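Long-range contacts in carboxylic ester hydrolase (Aspergillus niger, PDB 7K4O), which hydrolyses carboxylic esters as a serine esterase of the tannase family, probably releasing gallic acid from tannins: residues A[23-28]-A[159-164]; A[311-316]-A[377-382]; A[428-433]-A[453-458]; A[273-278]-A[304-309]. One frame throughout, in Å; residues are numbered along the deposited sequence. Where two conformers were deposited one is given.

Contact 1: residues A[23-28]-A[159-164]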
# COMPACT_ATOMS: atom_id res chain seq x y z
N GLU A 23 14.52 -11.96 26.94
CA GLU A 23 13.69 -11.18 27.89
C GLU A 23 14.02 -9.71 27.87
O GLU A 23 13.43 -8.97 28.67
CB GLU A 23 13.70 -11.79 29.30
CG GLU A 23 13.44 -13.27 29.26
CD GLU A 23 12.06 -13.67 28.72
OE1 GLU A 23 11.11 -12.82 28.79
OE2 GLU A 23 11.91 -14.82 28.27
N PHE A 24 14.75 -9.22 26.86
CA PHE A 24 14.89 -7.75 26.72
C PHE A 24 13.49 -7.18 26.41
O PHE A 24 13.21 -6.06 26.74
CB PHE A 24 16.03 -7.38 25.78
CG PHE A 24 15.57 -7.01 24.41
CD1 PHE A 24 15.16 -7.98 23.52
CD2 PHE A 24 15.51 -5.69 24.02
CE1 PHE A 24 14.72 -7.63 22.26
CE2 PHE A 24 15.08 -5.34 22.76
CZ PHE A 24 14.69 -6.32 21.88
N ILE A 25 12.72 -7.94 25.65
CA ILE A 25 11.24 -7.80 25.59
C ILE A 25 10.72 -8.95 26.46
O ILE A 25 10.99 -10.12 26.08
CB ILE A 25 10.68 -7.90 24.16
CG1 ILE A 25 11.26 -6.85 23.21
CG2 ILE A 25 9.16 -7.80 24.18
CD1 ILE A 25 11.00 -7.19 21.78
N GLN A 26 10.00 -8.64 27.53
CA GLN A 26 9.51 -9.76 28.36
C GLN A 26 8.58 -10.62 27.50
O GLN A 26 7.68 -10.07 26.85
CB GLN A 26 8.80 -9.24 29.61
CG GLN A 26 8.47 -10.36 30.57
CD GLN A 26 7.94 -9.85 31.88
OE1 GLN A 26 7.11 -8.97 31.92
NE2 GLN A 26 8.50 -10.38 32.96
N GLY A 27 8.78 -11.94 27.53
CA GLY A 27 7.99 -12.89 26.73
C GLY A 27 8.67 -13.30 25.45
O GLY A 27 8.11 -14.11 24.72
N ILE A 28 9.83 -12.73 25.14
CA ILE A 28 10.61 -13.07 23.92
C ILE A 28 11.91 -13.79 24.31
O ILE A 28 12.72 -13.21 25.02
CB ILE A 28 10.93 -11.83 23.08
CG1 ILE A 28 9.67 -11.09 22.60
CG2 ILE A 28 11.81 -12.21 21.89
CD1 ILE A 28 8.83 -11.94 21.76
N SER A 159 11.26 -4.14 14.87
CA SER A 159 11.93 -2.84 15.13
C SER A 159 12.69 -2.91 16.44
O SER A 159 13.88 -2.45 16.49
CB SER A 159 10.96 -1.71 15.11
OG SER A 159 10.45 -1.53 13.81
N LEU A 160 12.08 -3.42 17.52
CA LEU A 160 12.78 -3.42 18.83
C LEU A 160 14.05 -4.25 18.72
O LEU A 160 15.11 -3.80 19.17
CB LEU A 160 11.86 -3.96 19.90
CG LEU A 160 10.74 -3.01 20.31
CD1 LEU A 160 9.69 -3.74 21.16
CD2 LEU A 160 11.31 -1.85 21.09
N ILE A 161 13.96 -5.46 18.17
CA ILE A 161 15.13 -6.37 18.10
C ILE A 161 16.18 -5.82 17.11
O ILE A 161 17.40 -5.81 17.46
CB ILE A 161 14.70 -7.79 17.72
CG1 ILE A 161 13.86 -8.38 18.82
CG2 ILE A 161 15.92 -8.63 17.40
CD1 ILE A 161 13.10 -9.63 18.38
N GLY A 162 15.76 -5.42 15.94
CA GLY A 162 16.66 -4.96 14.87
C GLY A 162 17.41 -3.70 15.25
O GLY A 162 18.62 -3.60 15.02
N LYS A 163 16.72 -2.75 15.88
CA LYS A 163 17.38 -1.50 16.31
C LYS A 163 18.42 -1.82 17.39
O LYS A 163 19.50 -1.24 17.34
CB LYS A 163 16.37 -0.45 16.75
CG LYS A 163 15.54 0.08 15.60
CD LYS A 163 14.29 0.85 16.03
CE LYS A 163 14.59 2.07 16.86
NZ LYS A 163 13.35 2.71 17.36
N ALA A 164 18.14 -2.70 18.32
CA ALA A 164 19.08 -3.04 19.38
C ALA A 164 20.31 -3.74 18.76
O ALA A 164 21.44 -3.42 19.16
CB ALA A 164 18.46 -3.88 20.45
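The tight part of this contact is a small apolar patch where Phe24 and Ile25 meet one side of the helix that contains 159-164. The Phe24 ring comes edge-on. Its CE1 lies 3.6 Å from Ile161 CG1, and the two side chains cross at about a right angle. Phe24 CZ rests 3.7 Å from the backbone O of Leu160, also near the ring plane. The chi1 of Phe24, 100°, is away from the usual staggered values, and it carries the ring to the helix. Ile25 packs beside it. Its CG1 lies over one face of the Phe24 ring, and its CD1 touches Leu160 CD1 at 3.7 Å. The Leu160 side chain crosses that of Ile25 obliquely. Ala164 is a looser neighbour, with CB 4.3 Å from Phe24 CE2. Ile161 is buried; Phe62 and Tyr64 of strand 50-66 also touch it.

The far side of the loop, with Glu23 and Gln26, is exposed and does not touch the helix, but it is tied to itself: Gly27 N gives a 2.8 Å hydrogen bond to Glu23 OE1. No hydrogen bond joins the two segments. Phe24 and Ile25, where a type II beta turn (Ile25 to Ile28) begins, pack on helix 144-169. This turn leads into strand 28-47, the edge of the central sheet of an alpha/beta-hydrolase fold.

Contact 2: residues A[311-316]-A[377-382]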
# COMPACT_ATOMS: atom_id res chain seq x y z
N ASN A 311 -19.36 4.66 -9.29
CA ASN A 311 -20.15 5.42 -8.30
C ASN A 311 -20.00 4.85 -6.86
O ASN A 311 -20.41 5.53 -5.96
CB ASN A 311 -21.64 5.37 -8.67
CG ASN A 311 -22.46 6.40 -7.95
OD1 ASN A 311 -22.17 7.59 -7.98
ND2 ASN A 311 -23.51 5.94 -7.28
N GLY A 312 -19.47 3.65 -6.72
CA GLY A 312 -19.18 3.05 -5.40
C GLY A 312 -20.40 2.38 -4.78
O GLY A 312 -21.55 2.69 -5.15
N LEU A 313 -20.16 1.52 -3.81
CA LEU A 313 -21.23 0.75 -3.14
C LEU A 313 -22.22 1.68 -2.47
O LEU A 313 -21.86 2.50 -1.59
CB LEU A 313 -20.62 -0.22 -2.14
CG LEU A 313 -21.62 -0.96 -1.27
CD1 LEU A 313 -22.49 -1.88 -2.11
CD2 LEU A 313 -20.89 -1.77 -0.23
N HIS A 314 -23.50 1.53 -2.85
CA HIS A 314 -24.65 2.15 -2.17
C HIS A 314 -25.60 1.02 -1.76
O HIS A 314 -25.57 -0.02 -2.40
CB HIS A 314 -25.38 3.17 -3.07
CG HIS A 314 -24.61 4.42 -3.35
ND1 HIS A 314 -23.45 4.40 -4.09
CD2 HIS A 314 -24.84 5.71 -3.02
CE1 HIS A 314 -23.01 5.65 -4.22
NE2 HIS A 314 -23.84 6.49 -3.59
N ASP A 315 -26.28 1.18 -0.65
CA ASP A 315 -27.15 0.11 -0.11
C ASP A 315 -28.51 0.21 -0.83
O ASP A 315 -28.69 1.07 -1.72
CB ASP A 315 -27.27 0.22 1.40
CG ASP A 315 -28.00 1.42 1.94
OD1 ASP A 315 -28.70 2.14 1.13
OD2 ASP A 315 -27.89 1.67 3.15
N SER A 316 -29.42 -0.69 -0.45
CA SER A 316 -30.76 -0.88 -1.09
C SER A 316 -31.57 0.41 -0.93
O SER A 316 -32.54 0.61 -1.69
CB SER A 316 -31.47 -2.11 -0.51
OG SER A 316 -31.70 -1.90 0.88
N ASP A 377 -26.54 -4.95 0.05
CA ASP A 377 -26.73 -4.90 1.52
C ASP A 377 -25.85 -5.96 2.22
O ASP A 377 -25.41 -5.67 3.35
CB ASP A 377 -28.22 -5.08 1.89
CG ASP A 377 -29.09 -3.86 1.62
OD1 ASP A 377 -28.57 -2.77 1.35
OD2 ASP A 377 -30.35 -4.02 1.67
N THR A 378 -25.62 -7.12 1.61
CA THR A 378 -24.73 -8.16 2.19
C THR A 378 -23.32 -7.52 2.32
O THR A 378 -22.67 -7.71 3.38
CB THR A 378 -24.60 -9.40 1.31
OG1 THR A 378 -25.91 -9.86 0.95
CG2 THR A 378 -23.85 -10.56 1.93
N LEU A 379 -22.89 -6.82 1.28
CA LEU A 379 -21.54 -6.16 1.29
C LEU A 379 -21.51 -5.10 2.40
O LEU A 379 -20.52 -5.03 3.17
CB LEU A 379 -21.22 -5.54 -0.07
CG LEU A 379 -21.16 -6.50 -1.25
CD1 LEU A 379 -20.74 -5.77 -2.50
CD2 LEU A 379 -20.25 -7.68 -1.02
N LYS A 380 -22.55 -4.28 2.53
CA LYS A 380 -22.64 -3.28 3.61
C LYS A 380 -22.50 -3.98 4.96
O LYS A 380 -21.75 -3.51 5.81
CB LYS A 380 -23.95 -2.52 3.52
CG LYS A 380 -24.25 -1.64 4.72
CD LYS A 380 -25.65 -1.07 4.68
CE LYS A 380 -25.95 -0.20 5.89
NZ LYS A 380 -27.25 0.49 5.74
N ASP A 381 -23.23 -5.05 5.17
CA ASP A 381 -23.25 -5.73 6.48
C ASP A 381 -21.83 -6.25 6.81
O ASP A 381 -21.43 -6.16 7.98
CB ASP A 381 -24.25 -6.90 6.51
CG ASP A 381 -25.71 -6.43 6.46
OD1 ASP A 381 -25.97 -5.25 6.72
OD2 ASP A 381 -26.58 -7.27 6.13
N TRP A 382 -21.14 -6.79 5.82
CA TRP A 382 -19.73 -7.26 6.00
C TRP A 382 -18.83 -6.07 6.35
O TRP A 382 -17.97 -6.21 7.27
CB TRP A 382 -19.27 -8.00 4.77
CG TRP A 382 -19.72 -9.43 4.70
CD1 TRP A 382 -19.91 -10.32 5.72
CD2 TRP A 382 -19.98 -10.15 3.49
NE1 TRP A 382 -20.26 -11.53 5.21
CE2 TRP A 382 -20.29 -11.47 3.85
CE3 TRP A 382 -19.87 -9.84 2.14
CZ2 TRP A 382 -20.54 -12.46 2.90
CZ3 TRP A 382 -20.09 -10.82 1.19
CH2 TRP A 382 -20.43 -12.11 1.58
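Asp315 OD2 is the best-held polar atom here, gripped by two cationic groups. Lys380 NZ meets it at 2.9 Å in a salt bridge, on the anti lone pair of OD2, the one away from OD1. Arg319 NE makes the second salt bridge. Such a double grip would be expected to keep Asp315 ionised. The Lys380 chain is extended and lies alongside Asp315, pointing the same way.

Asp377, near the start of helix 376-390, grips Ser316 with both oxygens. Ser316 N gives OD1 a fairly straight bond of 2.9 Å, N-H...O angle 161°, arriving from above the carboxylate plane. Ser316 OG donates to OD2 at 2.6 Å along the syn lone pair of that oxygen. The two carboxylates come close, with Asp315 OD2 4.8 Å from Asp377 OD1. Lys380 and Arg319 probably offset this repulsion. Earlier in the loop, Leu313 CD2 rests on Leu379 CB at 3.8 Å, and the two leucines cross obliquely. Tyr224 and Val227 of helix 224-232 extend this buried layer.

Asp315 OD1 accepts from Gln317 N, two residues on, which is the bond of an Asx turn. The contact thus ties an Asx turn to the first turns of a helix, within the long insertion between sheet strands 205-209 and 410-416, probably the lid domain, as in related enzymes of the family.

Contact 3: residues A[428-433]-A[453-458]; sequences IRYWES and EWYRLY
Trp431 is the main bump, and it fits a hollow between Tyr455 and Leu457 on the strand. Its CG is anti to the backbone N, chi1 -178°, so the indole reaches out from the helix toward the sheet. The edge of its five-membered ring faces the Tyr455 ring in an edge-to-face pair. The centroids of these two rings are 4.6 Å apart and the planes meet at 65°. Trp431 CD1 sits over the centre of the tyrosine ring, 3.5 Å above its plane. The same indole edge also finds a polar partner: Trp431 NE1 donates to Tyr455 O at 3.0 Å. That oxygen lies close to the indole plane, although the donor stands above the carbonyl plane. One residue thus offers both its ring face and its carbonyl, which helps to fix the rotation of the indole.

Leu457 is the bump from the other side. Its CD2 enters a dent in the helix surface, 3.7 Å from Ile428 CA and 3.9 Å from Trp431 CB. Ile428 CG1 closes over that methyl group, crossing Leu457 at about a right angle. Tyr455 OH reaches the edge of the Tyr430 ring, 3.5 Å from CD2, and is hydrogen-bonded to His413 ND1.

Glu453, just before the strand, binds a zinc ion together with Glu449. Residues 428-433 run nearly antiparallel to 455-458, their axes at 157°. Strand 455-460 is outermost, beside parallel strand 410-416. Helix 425-438 lies in the connection between them, and helix 444-452 packs against the Trp431 indole through Tyr444, Ala448 and Leu451.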
# COMPACT_ATOMS: atom_id res chain seq x y z
N ILE A 428 -6.81 9.73 0.71
CA ILE A 428 -7.28 11.08 1.09
C ILE A 428 -8.13 10.97 2.34
O ILE A 428 -8.01 11.81 3.26
CB ILE A 428 -8.05 11.74 -0.08
CG1 ILE A 428 -7.14 12.29 -1.18
CG2 ILE A 428 -8.88 12.85 0.47
CD1 ILE A 428 -6.41 11.29 -1.96
N ARG A 429 -9.03 10.00 2.39
CA ARG A 429 -9.94 9.92 3.54
C ARG A 429 -9.18 9.84 4.87
O ARG A 429 -9.58 10.45 5.85
CB ARG A 429 -10.92 8.76 3.41
CG ARG A 429 -11.97 8.84 4.52
CD ARG A 429 -13.01 7.73 4.37
NE ARG A 429 -14.04 7.84 5.36
CZ ARG A 429 -15.19 8.53 5.21
NH1 ARG A 429 -15.48 9.14 4.07
NH2 ARG A 429 -16.07 8.57 6.19
N TYR A 430 -8.13 9.03 4.92
CA TYR A 430 -7.40 8.86 6.19
C TYR A 430 -6.71 10.17 6.58
O TYR A 430 -6.74 10.54 7.77
CB TYR A 430 -6.41 7.71 6.12
CG TYR A 430 -5.72 7.50 7.44
CD1 TYR A 430 -6.41 7.08 8.57
CD2 TYR A 430 -4.36 7.79 7.59
CE1 TYR A 430 -5.79 6.94 9.81
CE2 TYR A 430 -3.71 7.63 8.80
CZ TYR A 430 -4.42 7.21 9.91
OH TYR A 430 -3.76 7.09 11.09
N TRP A 431 -6.07 10.83 5.61
CA TRP A 431 -5.40 12.11 5.93
C TRP A 431 -6.44 13.09 6.46
O TRP A 431 -6.21 13.80 7.47
CB TRP A 431 -4.68 12.62 4.68
CG TRP A 431 -3.91 13.90 4.85
CD1 TRP A 431 -2.56 14.01 5.04
CD2 TRP A 431 -4.43 15.24 4.76
NE1 TRP A 431 -2.19 15.33 5.06
CE2 TRP A 431 -3.32 16.11 4.92
CE3 TRP A 431 -5.70 15.81 4.55
CZ2 TRP A 431 -3.46 17.49 4.86
CZ3 TRP A 431 -5.82 17.17 4.50
CH2 TRP A 431 -4.72 18.00 4.68
N GLU A 432 -7.64 13.11 5.88
CA GLU A 432 -8.69 14.02 6.39
C GLU A 432 -9.19 13.62 7.78
O GLU A 432 -9.52 14.49 8.56
CB GLU A 432 -9.86 14.05 5.40
CG GLU A 432 -9.55 14.59 4.00
CD GLU A 432 -9.27 16.08 3.94
OE1 GLU A 432 -9.34 16.73 4.98
OE2 GLU A 432 -9.01 16.57 2.81
N SER A 433 -9.24 12.32 8.07
CA SER A 433 -9.63 11.78 9.39
C SER A 433 -8.63 12.29 10.41
O SER A 433 -9.04 12.78 11.50
CB SER A 433 -9.70 10.27 9.38
OG SER A 433 -10.84 9.87 8.62
N GLU A 453 2.78 19.90 8.18
CA GLU A 453 4.15 20.04 8.77
C GLU A 453 4.79 18.65 8.95
O GLU A 453 6.04 18.58 9.06
CB GLU A 453 4.07 20.68 10.15
CG GLU A 453 3.66 22.17 10.18
CD GLU A 453 3.53 22.74 11.58
OE1 GLU A 453 3.08 23.89 11.71
OE2 GLU A 453 3.80 22.02 12.55
N TRP A 454 4.03 17.57 9.04
CA TRP A 454 4.62 16.26 9.42
C TRP A 454 4.00 15.05 8.70
O TRP A 454 4.59 13.98 8.72
CB TRP A 454 4.62 16.09 10.95
CG TRP A 454 3.25 16.10 11.54
CD1 TRP A 454 2.53 17.21 11.87
CD2 TRP A 454 2.41 14.96 11.83
NE1 TRP A 454 1.31 16.85 12.40
CE2 TRP A 454 1.20 15.48 12.36
CE3 TRP A 454 2.55 13.57 11.73
CZ2 TRP A 454 0.14 14.67 12.78
CZ3 TRP A 454 1.45 12.78 12.09
CH2 TRP A 454 0.31 13.32 12.62
N TYR A 455 2.85 15.16 8.06
CA TYR A 455 2.19 14.03 7.36
C TYR A 455 1.68 14.57 6.03
O TYR A 455 0.71 15.31 6.00
CB TYR A 455 1.06 13.42 8.20
CG TYR A 455 0.14 12.45 7.48
CD1 TYR A 455 0.49 11.83 6.28
CD2 TYR A 455 -1.10 12.12 8.04
CE1 TYR A 455 -0.39 10.96 5.62
CE2 TYR A 455 -1.97 11.22 7.41
CZ TYR A 455 -1.63 10.69 6.18
OH TYR A 455 -2.49 9.85 5.53
N ARG A 456 2.40 14.26 4.97
CA ARG A 456 2.15 14.76 3.61
C ARG A 456 1.74 13.60 2.72
O ARG A 456 2.29 12.50 2.81
CB ARG A 456 3.38 15.52 3.09
CG ARG A 456 3.72 16.72 3.96
CD ARG A 456 5.03 17.43 3.58
NE ARG A 456 4.81 18.17 2.36
CZ ARG A 456 4.22 19.36 2.27
NH1 ARG A 456 3.81 20.01 3.34
NH2 ARG A 456 4.09 19.91 1.08
N LEU A 457 0.76 13.89 1.86
CA LEU A 457 0.10 12.92 0.98
C LEU A 457 0.21 13.39 -0.47
O LEU A 457 -0.09 14.58 -0.75
CB LEU A 457 -1.37 12.81 1.41
CG LEU A 457 -2.27 12.03 0.48
CD1 LEU A 457 -1.87 10.56 0.37
CD2 LEU A 457 -3.71 12.17 0.96
N TYR A 458 0.55 12.48 -1.35
CA TYR A 458 0.80 12.79 -2.77
C TYR A 458 0.12 11.74 -3.64
O TYR A 458 0.37 10.54 -3.45
CB TYR A 458 2.31 12.84 -3.06
CG TYR A 458 3.12 13.71 -2.15
CD1 TYR A 458 3.58 13.20 -0.95
CD2 TYR A 458 3.49 15.01 -2.49
CE1 TYR A 458 4.36 13.94 -0.09
CE2 TYR A 458 4.27 15.76 -1.62
CZ TYR A 458 4.72 15.23 -0.43
OH TYR A 458 5.49 15.94 0.48

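Contact 4: residues A[273-278]-A[304-309]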
# COMPACT_ATOMS: atom_id res chain seq x y z
N PHE A 273 -16.40 14.36 -17.04
CA PHE A 273 -16.51 13.46 -18.20
C PHE A 273 -17.62 12.43 -18.01
O PHE A 273 -17.62 11.69 -16.99
CB PHE A 273 -15.19 12.76 -18.46
CG PHE A 273 -15.26 11.82 -19.62
CD1 PHE A 273 -15.59 12.31 -20.89
CD2 PHE A 273 -15.03 10.47 -19.49
CE1 PHE A 273 -15.66 11.45 -21.98
CE2 PHE A 273 -15.10 9.61 -20.57
CZ PHE A 273 -15.43 10.10 -21.82
N ASP A 274 -18.54 12.36 -18.98
CA ASP A 274 -19.66 11.39 -18.97
C ASP A 274 -19.31 10.24 -19.89
O ASP A 274 -19.22 10.47 -21.12
CB ASP A 274 -20.95 12.06 -19.43
CG ASP A 274 -22.18 11.17 -19.29
OD1 ASP A 274 -22.03 9.94 -19.20
OD2 ASP A 274 -23.28 11.74 -19.31
N ILE A 275 -19.15 9.03 -19.36
CA ILE A 275 -18.70 7.89 -20.18
C ILE A 275 -19.84 7.42 -21.10
O ILE A 275 -19.55 6.58 -21.96
CB ILE A 275 -18.15 6.71 -19.34
CG1 ILE A 275 -19.22 6.07 -18.45
CG2 ILE A 275 -16.92 7.14 -18.53
CD1 ILE A 275 -18.78 4.78 -17.85
N SER A 276 -21.06 7.93 -20.93
CA SER A 276 -22.17 7.65 -21.91
C SER A 276 -21.75 8.04 -23.34
O SER A 276 -22.24 7.40 -24.29
CB SER A 276 -23.43 8.33 -21.50
OG SER A 276 -24.07 7.58 -20.48
N THR A 277 -20.83 9.00 -23.49
CA THR A 277 -20.29 9.44 -24.81
C THR A 277 -19.52 8.31 -25.48
O THR A 277 -19.22 8.43 -26.69
CB THR A 277 -19.40 10.67 -24.66
OG1 THR A 277 -18.28 10.30 -23.86
CG2 THR A 277 -20.15 11.82 -24.05
N ILE A 278 -19.20 7.24 -24.77
CA ILE A 278 -18.37 6.13 -25.34
C ILE A 278 -19.29 5.07 -25.95
O ILE A 278 -18.78 4.19 -26.65
CB ILE A 278 -17.43 5.55 -24.25
CG1 ILE A 278 -16.55 6.66 -23.67
CG2 ILE A 278 -16.58 4.41 -24.81
CD1 ILE A 278 -15.82 6.27 -22.39
N GLU A 304 -23.57 1.12 -18.17
CA GLU A 304 -24.35 1.13 -16.90
C GLU A 304 -23.54 0.41 -15.80
O GLU A 304 -23.47 0.93 -14.68
CB GLU A 304 -25.72 0.46 -17.09
CG GLU A 304 -26.64 0.63 -15.90
CD GLU A 304 -27.98 -0.10 -16.05
OE1 GLU A 304 -28.05 -1.13 -16.80
OE2 GLU A 304 -28.92 0.31 -15.37
N VAL A 305 -22.96 -0.74 -16.11
CA VAL A 305 -22.12 -1.49 -15.16
C VAL A 305 -20.95 -0.57 -14.76
O VAL A 305 -20.70 -0.41 -13.54
CB VAL A 305 -21.64 -2.82 -15.72
CG1 VAL A 305 -20.47 -3.38 -14.91
CG2 VAL A 305 -22.80 -3.81 -15.77
N ALA A 306 -20.29 0.06 -15.73
CA ALA A 306 -19.07 0.83 -15.45
C ALA A 306 -19.45 2.00 -14.57
O ALA A 306 -18.70 2.31 -13.61
CB ALA A 306 -18.36 1.29 -16.70
N LYS A 307 -20.53 2.70 -14.88
CA LYS A 307 -20.91 3.89 -14.11
C LYS A 307 -21.24 3.45 -12.69
O LYS A 307 -21.03 4.25 -11.75
CB LYS A 307 -22.12 4.61 -14.69
CG LYS A 307 -21.83 5.50 -15.88
CD LYS A 307 -23.00 6.39 -16.17
CE LYS A 307 -22.70 7.30 -17.33
NZ LYS A 307 -23.78 8.29 -17.51
N THR A 308 -21.88 2.30 -12.55
CA THR A 308 -22.33 1.82 -11.22
C THR A 308 -21.08 1.49 -10.37
O THR A 308 -21.09 1.83 -9.18
CB THR A 308 -23.32 0.65 -11.37
OG1 THR A 308 -24.42 1.15 -12.16
CG2 THR A 308 -23.81 0.18 -10.03
N ILE A 309 -20.09 0.84 -10.96
CA ILE A 309 -18.81 0.49 -10.28
C ILE A 309 -18.15 1.79 -9.85
O ILE A 309 -17.83 1.98 -8.66
CB ILE A 309 -17.91 -0.35 -11.17
CG1 ILE A 309 -18.51 -1.74 -11.37
CG2 ILE A 309 -16.50 -0.43 -10.58
CD1 ILE A 309 -17.84 -2.57 -12.44
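An Asx turn at Asp274 opens a short 3-10 segment, 275-278, and a lysine from helix 300-310 plugs into it. Both pieces belong to the insertion between strands 205-209 and 410-416, probably the lid domain, as in related enzymes of the family. The turn is made by Ser276 N, which donates to Asp274 OD1 at 2.8 Å. The same oxygen takes a salt bridge from Lys307 NZ at 2.9 Å. It therefore accepts two bonds, both from above the carboxylate plane. The salt bridge probably helps to hold the Asp274 side chain in the turn.

Lys307 is extended beyond CG, so its ammonium end reaches from the helix to the turn. There it also donates to Ser276 OG at 3.1 Å. Asp274 and Lys307 are exposed, so this polar part lies at the protein surface. The rest of the contact is apolar, with Ala306 its buried member. Ile275 and Lys307 slide past each other in opposite directions, with Ile275 CG1 3.7 Å from Lys307 CG. Ile303, one turn back on the same helix, also touches Ile275 and Ser276. The turn has a second internal tie: Asp274 O accepts from both N and OG1 of Thr277, with the OG1 bond 2.9 Å long. Ile275 holds CG1 between its backbone N and carbonyl carbon, chi1 64°, and its CD1 ends 3.7 Å from Ala306 CB.

Overall arrangement
Along the chain the order is contact 1, contact 4, contact 2, contact 3. Contacts 1 and 4 lie on opposite sides of the chain's centre, their centres about 53 Å apart. Contact 3 is the most central, its centre about 31 Å from that of contact 1, 30 Å from contact 4 and 26 Å from contact 2. Contacts 1 and 3 belong to the hydrolase core, near opposite edges of its mixed sheet: strand 28-47 and strand 455-460. The centres of contacts 2 and 4 are about 19 Å apart, in the insertion between strands 205-209 and 410-416. Residues 304-309 lead almost directly into 311-316, so these two contacts fix consecutive parts of the probable lid.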